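Local coordinates for protein N-acetylglucosamine-specific lectin (Saxidomus purpuratus, PDB 6A7T) that binds N-acetylglucosamine and N-acetylgalactosamine through a C-type lectin fold, in a way that does not depend on calcium, at residues N99-I104 with I112-G117. Sequence-based numbering, arbitrary orientation.
Sequences NDYRWI and IGWGPG
Tyr101 and Trp114 meet in a T-shaped (edge-to-face) aromatic pair that joins outermost strand 100-103 of a four-stranded antiparallel sheet to the long-loop region of the C-type lectin domain. The benzene part of the indole turns its edge to one face of the phenol, the centroid of the six-membered ring of Trp114 lying 5.3 Å from that of the Tyr101 ring. Their planes are inclined at 64°. Trp114 CZ2 comes within 3.8 Å of Tyr101 CD2, while Trp114 CH2 sits 4.0 Å above the tyrosine plane, displaced toward its rim. Tryptophan suits the loop because its broad indole carries the benzene part to the tyrosine; CG anti to the carbonyl carbon (chi1 -65°) helps bring it there. The CB of Tyr101 already heads for the loop, and ring packing alone, without hydrogen bonds, joins the segments. Tyrosine adds a polar end to this buried ring: its OH is hydrogen-bonded to the backbone N of Gly124 and Asn122, and weakly to Asp140, a ligand of the second calcium site, which is empty here. Trp114 lies beside Lys118, a sugar-binding residue with no sugar bound in this chain, so the pair ties the strand to the loop next to that site.

Around the pair, Trp94 of strand 87-95 packs edge-to-face with Tyr101, Trp138 of strand 134-141 does so with Trp114, and Leu126 of strand 125-131 touches both rings.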
ATOM      1  N   ASN B  99      -6.684 -15.752   6.387  1.00 20.53           N
ATOM      2  CA  ASN B  99      -5.939 -16.305   7.522  1.00 18.83           C
ATOM      3  C   ASN B  99      -5.005 -15.228   8.074  1.00 19.33           C
ATOM      4  O   ASN B  99      -3.841 -15.483   8.448  1.00 18.29           O
ATOM      5  CB  ASN B  99      -5.175 -17.597   7.181  1.00 22.23           C
ATOM      6  CG  ASN B  99      -4.613 -18.328   8.397  1.00 24.12           C
ATOM      7  OD1 ASN B  99      -5.212 -18.370   9.470  1.00 25.10           O
ATOM      8  ND2 ASN B  99      -3.458 -18.960   8.235  1.00 27.95           N
ATOM      9  N   ASP B 100      -5.560 -14.006   8.195  1.00 16.67           N
ATOM     10  CA  ASP B 100      -4.803 -12.914   8.809  1.00 17.51           C
ATOM     11  C   ASP B 100      -5.730 -11.762   9.208  1.00 14.85           C
ATOM     12  O   ASP B 100      -6.930 -11.754   8.926  1.00 15.34           O
ATOM     13  CB  ASP B 100      -3.667 -12.402   7.915  1.00 19.68           C
ATOM     14  CG  ASP B 100      -4.038 -11.699   6.616  1.00 20.20           C
ATOM     15  OD1 ASP B 100      -5.182 -11.192   6.469  1.00 19.19           O
ATOM     16  OD2 ASP B 100      -3.157 -11.666   5.717  1.00 24.81           O
ATOM     17  N   TYR B 101      -5.116 -10.799   9.883  1.00 14.51           N
ATOM     18  CA  TYR B 101      -5.726  -9.477  10.128  1.00 14.24           C
ATOM     19  C   TYR B 101      -5.373  -8.519   8.990  1.00 13.53           C
ATOM     20  O   TYR B 101      -4.230  -8.364   8.688  1.00 15.37           O
ATOM     21  CB  TYR B 101      -5.211  -8.859  11.421  1.00 15.33           C
ATOM     22  CG  TYR B 101      -5.750  -9.443  12.705  1.00 14.79           C
ATOM     23  CD1 TYR B 101      -7.095  -9.348  13.047  1.00 15.44           C
ATOM     24  CD2 TYR B 101      -4.886 -10.033  13.613  1.00 16.07           C
ATOM     25  CE1 TYR B 101      -7.560  -9.862  14.253  1.00 15.75           C
ATOM     26  CE2 TYR B 101      -5.338 -10.546  14.821  1.00 16.10           C
ATOM     27  CZ  TYR B 101      -6.676 -10.421  15.164  1.00 14.33           C
ATOM     28  OH  TYR B 101      -7.195 -10.970  16.323  1.00 17.28           O
ATOM     29  N   ARG B 102      -6.394  -7.922   8.398  1.00 15.04           N
ATOM     30  CA  ARG B 102      -6.180  -6.884   7.413  1.00 16.39           C
ATOM     31  C   ARG B 102      -7.422  -5.991   7.361  1.00 14.67           C
ATOM     32  O   ARG B 102      -8.435  -6.206   8.085  1.00 14.20           O
ATOM     33  CB  ARG B 102      -5.815  -7.572   6.090  1.00 17.99           C
ATOM     34  CG  ARG B 102      -6.945  -8.408   5.510  1.00 18.20           C
ATOM     35  CD  ARG B 102      -6.617  -8.987   4.148  1.00 18.50           C
ATOM     36  NE  ARG B 102      -5.391  -9.764   4.138  1.00 20.28           N
ATOM     37  CZ  ARG B 102      -4.739 -10.081   3.024  1.00 20.05           C
ATOM     38  NH1 ARG B 102      -5.099  -9.511   1.886  1.00 18.58           N
ATOM     39  NH2 ARG B 102      -3.730 -10.942   3.068  1.00 21.23           N
ATOM     40  N   TRP B 103      -7.393  -4.994   6.474  1.00 12.99           N
ATOM     41  CA  TRP B 103      -8.453  -4.075   6.334  1.00 12.49           C
ATOM     42  C   TRP B 103      -9.643  -4.760   5.676  1.00 14.93           C
ATOM     43  O   TRP B 103      -9.465  -5.722   4.950  1.00 15.47           O
ATOM     44  CB  TRP B 103      -8.033  -2.817   5.567  1.00 12.03           C
ATOM     45  CG  TRP B 103      -6.850  -2.143   6.188  1.00 10.92           C
ATOM     46  CD1 TRP B 103      -5.610  -1.982   5.641  1.00 10.44           C
ATOM     47  CD2 TRP B 103      -6.789  -1.491   7.473  1.00 10.44           C
ATOM     48  NE1 TRP B 103      -4.776  -1.304   6.502  1.00 10.57           N
ATOM     49  CE2 TRP B 103      -5.485  -1.001   7.644  1.00 10.14           C
ATOM     50  CE3 TRP B 103      -7.714  -1.312   8.508  1.00 10.53           C
ATOM     51  CZ2 TRP B 103      -5.050  -0.358   8.800  1.00 10.10           C
ATOM     52  CZ3 TRP B 103      -7.292  -0.648   9.634  1.00  8.92           C
ATOM     53  CH2 TRP B 103      -5.994  -0.196   9.793  1.00 10.03           C
ATOM     54  N   ILE B 104     -10.842  -4.224   5.910  1.00 14.79           N
ATOM     55  CA  ILE B 104     -12.081  -4.879   5.507  1.00 15.54           C
ATOM     56  C   ILE B 104     -12.286  -4.823   3.988  1.00 19.13           C
ATOM     57  O   ILE B 104     -13.138  -5.588   3.463  1.00 18.94           O
ATOM     58  CB  ILE B 104     -13.279  -4.313   6.286  1.00 18.67           C
ATOM     59  CG1 ILE B 104     -13.416  -2.802   6.111  1.00 17.01           C
ATOM     60  CG2 ILE B 104     -13.172  -4.711   7.749  1.00 19.76           C
ATOM     61  CD1 ILE B 104     -14.702  -2.234   6.637  1.00 18.00           C
ATOM     62  N   ILE B 112       1.867  -0.449  10.360  1.00 14.91           N
ATOM     63  CA  ILE B 112       1.538  -1.374  11.417  1.00 17.09           C
ATOM     64  C   ILE B 112       1.388  -0.558  12.690  1.00 16.17           C
ATOM     65  O   ILE B 112       2.329   0.086  13.150  1.00 17.70           O
ATOM     66  CB  ILE B 112       2.610  -2.472  11.590  1.00 18.45           C
ATOM     67  CG1 ILE B 112       2.880  -3.176  10.257  1.00 22.57           C
ATOM     68  CG2 ILE B 112       2.203  -3.452  12.686  1.00 18.89           C
ATOM     69  CD1 ILE B 112       1.779  -4.105   9.792  1.00 22.94           C
ATOM     70  N   GLY B 113       0.170  -0.563  13.251  1.00 15.57           N
ATOM     71  CA  GLY B 113      -0.164   0.332  14.352  1.00 14.78           C
ATOM     72  C   GLY B 113      -0.539  -0.380  15.646  1.00 14.51           C
ATOM     73  O   GLY B 113      -1.147   0.242  16.559  1.00 13.08           O
ATOM     74  N   TRP B 114      -0.281  -1.679  15.740  1.00 13.16           N
ATOM     75  CA  TRP B 114      -0.565  -2.450  17.002  1.00 13.15           C
ATOM     76  C   TRP B 114       0.122  -1.812  18.210  1.00 13.08           C
ATOM     77  O   TRP B 114       1.260  -1.323  18.163  1.00 16.07           O
ATOM     78  CB  TRP B 114      -0.073  -3.885  16.896  1.00 12.27           C
ATOM     79  CG  TRP B 114      -0.728  -4.742  15.885  1.00 11.88           C
ATOM     80  CD1 TRP B 114      -0.170  -5.213  14.734  1.00 11.80           C
ATOM     81  CD2 TRP B 114      -2.063  -5.234  15.949  1.00 12.06           C
ATOM     82  NE1 TRP B 114      -1.058  -6.029  14.101  1.00 13.47           N
ATOM     83  CE2 TRP B 114      -2.244  -6.032  14.804  1.00 11.92           C
ATOM     84  CE3 TRP B 114      -3.123  -5.061  16.847  1.00 11.30           C
ATOM     85  CZ2 TRP B 114      -3.437  -6.686  14.535  1.00 12.18           C
ATOM     86  CZ3 TRP B 114      -4.295  -5.723  16.577  1.00 11.96           C
ATOM     87  CH2 TRP B 114      -4.453  -6.514  15.443  1.00 12.95           C
ATOM     88  N   GLY B 115      -0.601  -1.820  19.338  1.00 14.16           N
ATOM     89  CA  GLY B 115      -0.041  -1.386  20.574  1.00 14.60           C
ATOM     90  C   GLY B 115       1.020  -2.392  21.026  1.00 15.28           C
ATOM     91  O   GLY B 115       1.032  -3.529  20.558  1.00 15.26           O
ATOM     92  N   PRO B 116       1.923  -2.012  21.950  1.00 16.69           N
ATOM     93  CA  PRO B 116       2.814  -3.005  22.574  1.00 18.98           C
ATOM     94  C   PRO B 116       2.095  -4.241  23.141  1.00 17.57           C
ATOM     95  O   PRO B 116       1.052  -4.179  23.810  1.00 17.26           O
ATOM     96  CB  PRO B 116       3.480  -2.133  23.640  1.00 18.89           C
ATOM     97  CG  PRO B 116       3.560  -0.776  22.995  1.00 21.76           C
ATOM     98  CD  PRO B 116       2.155  -0.660  22.459  1.00 19.05           C
ATOM     99  N   GLY B 117       2.620  -5.408  22.809  1.00 17.54           N
ATOM    100  CA  GLY B 117       2.043  -6.623  23.268  1.00 16.74           C
ATOM    101  C   GLY B 117       0.896  -7.112  22.408  1.00 18.18           C
ATOM    102  O   GLY B 117       0.408  -8.217  22.635  1.00 19.58           O
TER